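Side-chain contacts in transcriptional regulator (TetR/AcrR family) (Bacillus halodurans, PDB 5GP9), which probably represses genes of fatty acid degradation by binding operator DNA, and holds a fatty acid, here palmitic acid, in its ligand-binding domain: residues E51-L54 against I55-Q59; T113-R116 against L117-E121. One frame throughout, in Å; residues are numbered along the deposited sequence.

Interaction 1 of 2, residues E51-L54 against I55-Q59; sequences EDVL and ISLFQ
Leu57 reaches back over the carbonyls of the preceding turn, and its atoms can be followed outward one by one. CB lies 3.5 Å from Val53 O. CG, placed between the backbone N and the carbonyl carbon (chi1 78°), comes to 3.4 Å from Leu54 O and stays almost as near Val53 O. The methyls then part: CD1 keeps beside Leu54 O, whereas CD2 turns to the Val53 side and meets Val53 CG1 at 4.5 Å, a loose apolar contact. All this happens near the start of helix 50-74, the helix that leads from the TetR-type helix-turn-helix domain into the ligand-binding domain; Leu57 and Val53 both pack on helix 8-26. Four successive i to i+4 backbone bonds hold the turn, the straightest from Ile55 N to Glu51 O (2.9 Å, N-H...O angle 174°). Asp52 O accepts Ser56 N at 2.9 Å; Ser56 OG also points at this oxygen, but it is modelled too close for the details of that second bond to be trusted. Asp52 OD1 is 3.4 Å from Ser56 OG at a poor angle for a bond, and the carboxylate is held instead through OD2 by Asn48 N.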
ATOM      1  N   GLU A  51       0.589  -7.007 -20.840  1.00 41.68           N
ATOM      2  CA  GLU A  51       0.989  -5.806 -20.083  1.00 34.37           C
ATOM      3  C   GLU A  51       0.436  -4.588 -20.610  1.00 32.92           C
ATOM      4  O   GLU A  51       0.015  -3.670 -19.875  1.00 32.92           O
ATOM      5  CB  GLU A  51       2.537  -5.630 -20.029  1.00 42.68           C
ATOM      6  CG  GLU A  51       3.104  -6.185 -18.753  1.00 55.78           C
ATOM      7  CD  GLU A  51       4.555  -5.846 -18.468  1.00 55.90           C
ATOM      8  OE1 GLU A  51       5.068  -4.765 -18.946  1.00 48.55           O
ATOM      9  OE2 GLU A  51       5.116  -6.727 -17.748  1.00 52.42           O
ATOM     10  N   ASP A  52       0.388  -4.536 -21.919  1.00 33.09           N
ATOM     11  CA  ASP A  52      -0.125  -3.389 -22.561  1.00 32.66           C
ATOM     12  C   ASP A  52      -1.641  -3.252 -22.273  1.00 29.83           C
ATOM     13  O   ASP A  52      -2.130  -2.087 -22.088  1.00 30.41           O
ATOM     14  CB  ASP A  52       0.115  -3.499 -24.059  1.00 35.70           C
ATOM     15  CG  ASP A  52      -0.331  -2.294 -24.805  1.00 34.53           C
ATOM     16  OD1 ASP A  52      -0.313  -1.155 -24.299  1.00 38.12           O
ATOM     17  OD2 ASP A  52      -0.752  -2.446 -25.940  1.00 36.18           O
ATOM     18  N   VAL A  53      -2.322  -4.394 -22.219  1.00 32.39           N
ATOM     19  CA  VAL A  53      -3.816  -4.432 -21.879  1.00 31.86           C
ATOM     20  C   VAL A  53      -4.032  -3.859 -20.471  1.00 30.27           C
ATOM     21  O   VAL A  53      -4.836  -2.913 -20.270  1.00 29.97           O
ATOM     22  CB  VAL A  53      -4.431  -5.861 -21.892  1.00 37.59           C
ATOM     23  CG1 VAL A  53      -5.937  -5.782 -21.538  1.00 35.91           C
ATOM     24  CG2 VAL A  53      -4.248  -6.591 -23.245  1.00 35.66           C
ATOM     25  N   LEU A  54      -3.237  -4.364 -19.561  1.00 28.57           N
ATOM     26  CA  LEU A  54      -3.223  -3.906 -18.141  1.00 36.04           C
ATOM     27  C   LEU A  54      -2.926  -2.436 -17.910  1.00 36.34           C
ATOM     28  O   LEU A  54      -3.704  -1.738 -17.268  1.00 28.65           O
ATOM     29  CB  LEU A  54      -2.329  -4.826 -17.332  1.00 34.08           C
ATOM     30  CG  LEU A  54      -2.223  -4.634 -15.793  1.00 34.11           C
ATOM     31  CD1 LEU A  54      -3.550  -4.914 -15.142  1.00 38.56           C
ATOM     32  CD2 LEU A  54      -1.150  -5.493 -15.195  1.00 39.43           C
ATOM     33  N   ILE A  55      -1.845  -1.887 -18.470  1.00 29.63           N
ATOM     34  CA  ILE A  55      -1.627  -0.481 -18.292  1.00 28.10           C
ATOM     35  C   ILE A  55      -2.634   0.371 -19.029  1.00 32.86           C
ATOM     36  O   ILE A  55      -2.956   1.425 -18.556  1.00 28.65           O
ATOM     37  CB  ILE A  55      -0.160  -0.118 -18.746  1.00 34.18           C
ATOM     38  CG1 ILE A  55       0.849  -0.887 -17.921  1.00 39.34           C
ATOM     39  CG2 ILE A  55       0.143   1.352 -18.591  1.00 35.61           C
ATOM     40  CD1 ILE A  55       0.801  -0.566 -16.398  1.00 45.26           C
ATOM     41  N   SER A  56      -3.146  -0.067 -20.212  1.00 28.54           N
ATOM     42  CA  SER A  56      -4.085   0.751 -20.948  1.00 32.34           C
ATOM     43  C   SER A  56      -5.371   0.918 -20.142  1.00 27.03           C
ATOM     44  O   SER A  56      -5.893   2.021 -20.068  1.00 30.52           O
ATOM     45  CB  SER A  56      -4.453   0.114 -22.299  1.00 33.72           C
ATOM     46  OG  SER A  56      -3.236  -0.155 -23.001  1.00 39.65           O
ATOM     47  N   LEU A  57      -5.800  -0.179 -19.594  1.00 27.12           N
ATOM     48  CA  LEU A  57      -7.061  -0.183 -18.800  1.00 30.25           C
ATOM     49  C   LEU A  57      -6.934   0.633 -17.559  1.00 30.59           C
ATOM     50  O   LEU A  57      -7.846   1.434 -17.242  1.00 30.75           O
ATOM     51  CB  LEU A  57      -7.529  -1.587 -18.455  1.00 33.06           C
ATOM     52  CG  LEU A  57      -7.033  -2.548 -17.398  1.00 31.83           C
ATOM     53  CD1 LEU A  57      -7.587  -2.295 -15.994  1.00 34.46           C
ATOM     54  CD2 LEU A  57      -7.436  -3.951 -17.751  1.00 40.20           C
ATOM     55  N   PHE A  58      -5.731   0.559 -16.928  1.00 27.87           N
ATOM     56  CA  PHE A  58      -5.506   1.333 -15.719  1.00 26.54           C
ATOM     57  C   PHE A  58      -5.525   2.789 -16.017  1.00 28.73           C
ATOM     58  O   PHE A  58      -6.153   3.588 -15.352  1.00 26.91           O
ATOM     59  CB  PHE A  58      -4.255   0.797 -14.943  1.00 26.22           C
ATOM     60  CG  PHE A  58      -4.030   1.478 -13.600  1.00 27.33           C
ATOM     61  CD1 PHE A  58      -4.997   1.465 -12.629  1.00 29.74           C
ATOM     62  CD2 PHE A  58      -2.870   2.152 -13.340  1.00 30.94           C
ATOM     63  CE1 PHE A  58      -4.815   2.124 -11.419  1.00 28.37           C
ATOM     64  CE2 PHE A  58      -2.671   2.772 -12.130  1.00 27.26           C
ATOM     65  CZ  PHE A  58      -3.644   2.775 -11.193  1.00 28.45           C
ATOM     66  N   GLN A  59      -4.888   3.179 -17.117  1.00 25.50           N
ATOM     67  CA  GLN A  59      -4.821   4.564 -17.483  1.00 28.71           C
ATOM     68  C   GLN A  59      -6.183   5.144 -17.856  1.00 28.96           C
ATOM     69  O   GLN A  59      -6.496   6.281 -17.503  1.00 29.57           O
ATOM     70  CB  GLN A  59      -3.949   4.653 -18.702  1.00 30.79           C
ATOM     71  CG  GLN A  59      -3.540   5.999 -19.219  1.00 33.57           C
ATOM     72  CD  GLN A  59      -2.375   5.734 -20.191  1.00 47.29           C
ATOM     73  OE1 GLN A  59      -2.305   4.663 -20.860  1.00 53.42           O
ATOM     74  NE2 GLN A  59      -1.434   6.628 -20.203  1.00 49.37           N
TER

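Interaction 2 of 2, residues T113-R116 against L117-E121; sequences TELR and LKINE. With PLM (palmitic acid), chain E.
The first two turns of helix 113-139, one wall of the fatty-acid pocket in the ligand-binding domain, bring Leu115 against Ile119 and Arg116 alongside Asn120. Ile119 CD1 comes slantwise across Leu115, 3.7 Å from Leu115 CG. Ile119 CG1 lies against the backbone as well, 3.3 Å from Leu115 O, the same oxygen that accepts the 2.9 Å bond from Ile119 N. That bond is fairly straight (167°). The other branch of Ile119 does different work: with CG1 beside the backbone N (chi1 -68°), CG2 falls anti to that N. There Ile119 CG2 meets C5 of the palmitic acid (PLM C5) at 3.4 Å. One beta-branched side chain thus packs on its own helix with one arm and on the ligand's acyl chain with the other.

The Arg116 and Asn120 side chains leave the helix as neighbours, one turn apart, with the same heading, their guanidinium and amide planes 48° apart. Contact is made by the aliphatic part of the arginine, Arg116 CG standing 3.9 Å from Asn120 ND2. The guanidinium bends back to weak hydrogen bonds with the carbonyls of Gln110 and Ser111, just ahead of the helix. Asn120 ND2 is also near Arg116 O, but the angle is poor for a bond; that oxygen receives Asn120 N instead. On the amide's other branch, Asn120 OD1 approaches PLM C2 of the palmitic acid at 3.8 Å. Met169 of the second subunit packs on Arg116, Leu117 and Asn120, which places this side of the turn at the dimer contact. Leu117 CG folds over Thr113 O, while Lys118 NZ stays 6.2 Å from Glu114 OE2, too far for a salt bridge. The i to i+4 arrangement is that of an amphipathic alpha-helix lining the effector pocket of a TetR-family regulator.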
ATOM      1  N   THR A 113       9.912  -4.013 -12.228  1.00 63.44           N
ATOM      2  CA  THR A 113      10.324  -2.622 -12.010  1.00 65.53           C
ATOM      3  C   THR A 113       9.748  -1.620 -13.030  1.00 62.44           C
ATOM      4  O   THR A 113       9.403  -0.476 -12.679  1.00 53.49           O
ATOM      5  CB  THR A 113      11.867  -2.477 -11.960  1.00 70.47           C
ATOM      6  OG1 THR A 113      12.199  -1.105 -11.703  1.00 83.66           O
ATOM      7  CG2 THR A 113      12.555  -2.936 -13.278  1.00 74.94           C
ATOM      8  N   GLU A 114       9.640  -2.030 -14.285  1.00 62.33           N
ATOM      9  CA  GLU A 114       9.210  -1.094 -15.309  1.00 57.59           C
ATOM     10  C   GLU A 114       7.690  -1.057 -15.447  1.00 48.03           C
ATOM     11  O   GLU A 114       7.126  -0.015 -15.732  1.00 50.28           O
ATOM     12  CB  GLU A 114       9.997  -1.319 -16.604  1.00 65.39           C
ATOM     13  CG  GLU A 114      11.490  -1.114 -16.326  1.00 61.64           C
ATOM     14  CD  GLU A 114      12.342  -0.993 -17.573  1.00 74.42           C
ATOM     15  OE1 GLU A 114      13.015   0.080 -17.727  1.00 67.63           O
ATOM     16  OE2 GLU A 114      12.350  -1.981 -18.376  1.00 66.51           O
ATOM     17  N   LEU A 115       7.010  -2.146 -15.140  1.00 39.87           N
ATOM     18  CA  LEU A 115       5.550  -2.084 -14.961  1.00 42.75           C
ATOM     19  C   LEU A 115       5.155  -1.183 -13.780  1.00 37.57           C
ATOM     20  O   LEU A 115       4.244  -0.353 -13.885  1.00 37.22           O
ATOM     21  CB  LEU A 115       5.028  -3.475 -14.738  1.00 47.45           C
ATOM     22  CG  LEU A 115       3.546  -3.594 -14.497  1.00 52.60           C
ATOM     23  CD1 LEU A 115       2.765  -3.286 -15.754  1.00 53.35           C
ATOM     24  CD2 LEU A 115       3.269  -4.982 -13.995  1.00 54.33           C
ATOM     25  N   ARG A 116       5.887  -1.332 -12.694  1.00 38.53           N
ATOM     26  CA  ARG A 116       5.683  -0.569 -11.494  1.00 39.12           C
ATOM     27  C   ARG A 116       5.853   0.913 -11.759  1.00 37.09           C
ATOM     28  O   ARG A 116       5.107   1.694 -11.274  1.00 33.89           O
ATOM     29  CB  ARG A 116       6.614  -1.064 -10.396  1.00 38.60           C
ATOM     30  CG  ARG A 116       6.456  -0.342  -9.078  1.00 48.14           C
ATOM     31  CD  ARG A 116       6.947  -1.139  -7.874  1.00 55.63           C
ATOM     32  NE  ARG A 116       7.853  -2.247  -8.183  1.00 68.22           N
ATOM     33  CZ  ARG A 116       9.149  -2.139  -8.466  1.00 75.52           C
ATOM     34  NH1 ARG A 116       9.726  -0.950  -8.531  1.00 74.01           N
ATOM     35  NH2 ARG A 116       9.880  -3.235  -8.696  1.00 69.75           N
ATOM     36  N   LEU A 117       6.836   1.285 -12.561  1.00 34.02           N
ATOM     37  CA  LEU A 117       7.020   2.660 -12.937  1.00 36.63           C
ATOM     38  C   LEU A 117       5.836   3.240 -13.720  1.00 30.38           C
ATOM     39  O   LEU A 117       5.438   4.359 -13.478  1.00 31.66           O
ATOM     40  CB  LEU A 117       8.313   2.764 -13.794  1.00 43.39           C
ATOM     41  CG  LEU A 117       9.637   2.527 -13.026  1.00 48.24           C
ATOM     42  CD1 LEU A 117      10.853   2.635 -13.993  1.00 49.26           C
ATOM     43  CD2 LEU A 117       9.747   3.499 -11.848  1.00 52.74           C
ATOM     44  N   LYS A 118       5.340   2.472 -14.679  1.00 32.28           N
ATOM     45  CA  LYS A 118       4.191   2.883 -15.482  1.00 34.45           C
ATOM     46  C   LYS A 118       2.934   3.052 -14.613  1.00 31.82           C
ATOM     47  O   LYS A 118       2.196   4.033 -14.696  1.00 30.87           O
ATOM     48  CB  LYS A 118       3.917   1.863 -16.571  1.00 41.69           C
ATOM     49  CG  LYS A 118       4.987   1.905 -17.646  1.00 44.98           C
ATOM     50  CD  LYS A 118       4.504   1.163 -18.898  1.00 50.90           C
ATOM     51  CE  LYS A 118       5.681   0.750 -19.765  1.00 59.35           C
ATOM     52  NZ  LYS A 118       6.361  -0.491 -19.291  1.00 65.08           N
ATOM     53  N   ILE A 119       2.734   2.100 -13.738  1.00 31.56           N
ATOM     54  CA  ILE A 119       1.551   2.217 -12.811  1.00 30.69           C
ATOM     55  C   ILE A 119       1.584   3.489 -11.948  1.00 29.74           C
ATOM     56  O   ILE A 119       0.616   4.255 -11.793  1.00 26.84           O
ATOM     57  CB  ILE A 119       1.513   0.930 -11.947  1.00 31.96           C
ATOM     58  CG1 ILE A 119       1.156  -0.259 -12.831  1.00 36.41           C
ATOM     59  CG2 ILE A 119       0.551   1.098 -10.764  1.00 33.99           C
ATOM     60  CD1 ILE A 119       1.483  -1.586 -12.131  1.00 40.58           C
ATOM     61  N   ASN A 120       2.750   3.812 -11.378  1.00 28.41           N
ATOM     62  CA  ASN A 120       2.910   5.025 -10.646  1.00 29.44           C
ATOM     63  C   ASN A 120       2.725   6.292 -11.452  1.00 28.27           C
ATOM     64  O   ASN A 120       2.177   7.286 -10.968  1.00 30.17           O
ATOM     65  CB  ASN A 120       4.282   5.058  -9.910  1.00 35.42           C
ATOM     66  CG  ASN A 120       4.415   3.952  -8.834  1.00 43.46           C
ATOM     67  OD1 ASN A 120       3.470   3.605  -8.131  1.00 47.65           O
ATOM     68  ND2 ASN A 120       5.605   3.426  -8.696  1.00 49.02           N
ATOM     69  N   GLU A 121       3.135   6.283 -12.726  1.00 29.77           N
ATOM     70  CA  GLU A 121       2.892   7.416 -13.523  1.00 30.43           C
ATOM     71  C   GLU A 121       1.392   7.650 -13.742  1.00 27.36           C
ATOM     72  O   GLU A 121       0.937   8.800 -13.704  1.00 29.53           O
ATOM     73  CB  GLU A 121       3.672   7.305 -14.866  1.00 38.68           C
ATOM     74  CG  GLU A 121       3.451   8.489 -15.769  1.00 50.69           C
ATOM     75  CD  GLU A 121       4.214   8.378 -17.080  1.00 62.34           C
ATOM     76  OE1 GLU A 121       4.070   7.332 -17.783  1.00 62.19           O
ATOM     77  OE2 GLU A 121       4.939   9.349 -17.385  1.00 73.34           O
TER
HETATM   78  C1  PLM E 203       1.751   2.557  -3.593  1.00 61.38           C
HETATM   79  O1  PLM E 203       0.832   2.897  -2.820  1.00 44.12           O
HETATM   80  O2  PLM E 203       2.872   2.339  -3.133  1.00 69.72           O
HETATM   81  C2  PLM E 203       1.534   2.403  -5.101  1.00 63.53           C
HETATM   82  C3  PLM E 203       0.521   1.280  -5.418  1.00 68.60           C
HETATM   83  C4  PLM E 203       0.391   0.852  -6.901  1.00 64.00           C
HETATM   84  C5  PLM E 203      -0.891   1.158  -7.732  1.00 56.38           C
HETATM   85  C6  PLM E 203      -2.131   1.565  -6.939  1.00 50.70           C
HETATM   86  C7  PLM E 203      -3.453   1.505  -7.688  1.00 44.32           C
HETATM   87  C8  PLM E 203      -4.550   1.775  -6.711  1.00 43.69           C
HETATM   88  C9  PLM E 203      -5.267   3.073  -6.887  1.00 45.47           C
HETATM   89  CA  PLM E 203      -6.716   2.813  -6.899  1.00 47.24           C
HETATM   90  CB  PLM E 203      -7.386   4.172  -6.851  1.00 47.20           C
HETATM   91  CC  PLM E 203      -8.885   3.956  -6.924  1.00 46.86           C
HETATM   92  CD  PLM E 203      -9.181   3.090  -8.154  1.00 56.32           C
HETATM   93  CE  PLM E 203     -10.264   3.546  -9.097  1.00 61.68           C
HETATM   94  CF  PLM E 203      -9.866   3.022 -10.476  1.00 56.31           C
HETATM   95  CG  PLM E 203     -10.998   3.291 -11.405  1.00 61.43           C

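Interactions 1 and 2 sit on two helices that pack on each other; the centres of the two contacts are 11 Å apart. Ile55 is the main point of meeting: its CD1 lies 3.4 Å from Leu115 CD1 and 3.6 Å from Ile119 CG1, so the tip of one side chain touches both members of the apolar pair in 113-121. One turn further along 51-59, Phe58 CE2 comes to 3.6 Å from Ile119 O, and the phenylalanine side chain is itself about 4 Å from palmitic acid at nearest approach. Residues of both interactions therefore border the ligand. This continuous packing, from helix 8-26 through helix 50-74 to helix 113-139, is consistent with a route linking effector binding to the DNA-binding domain.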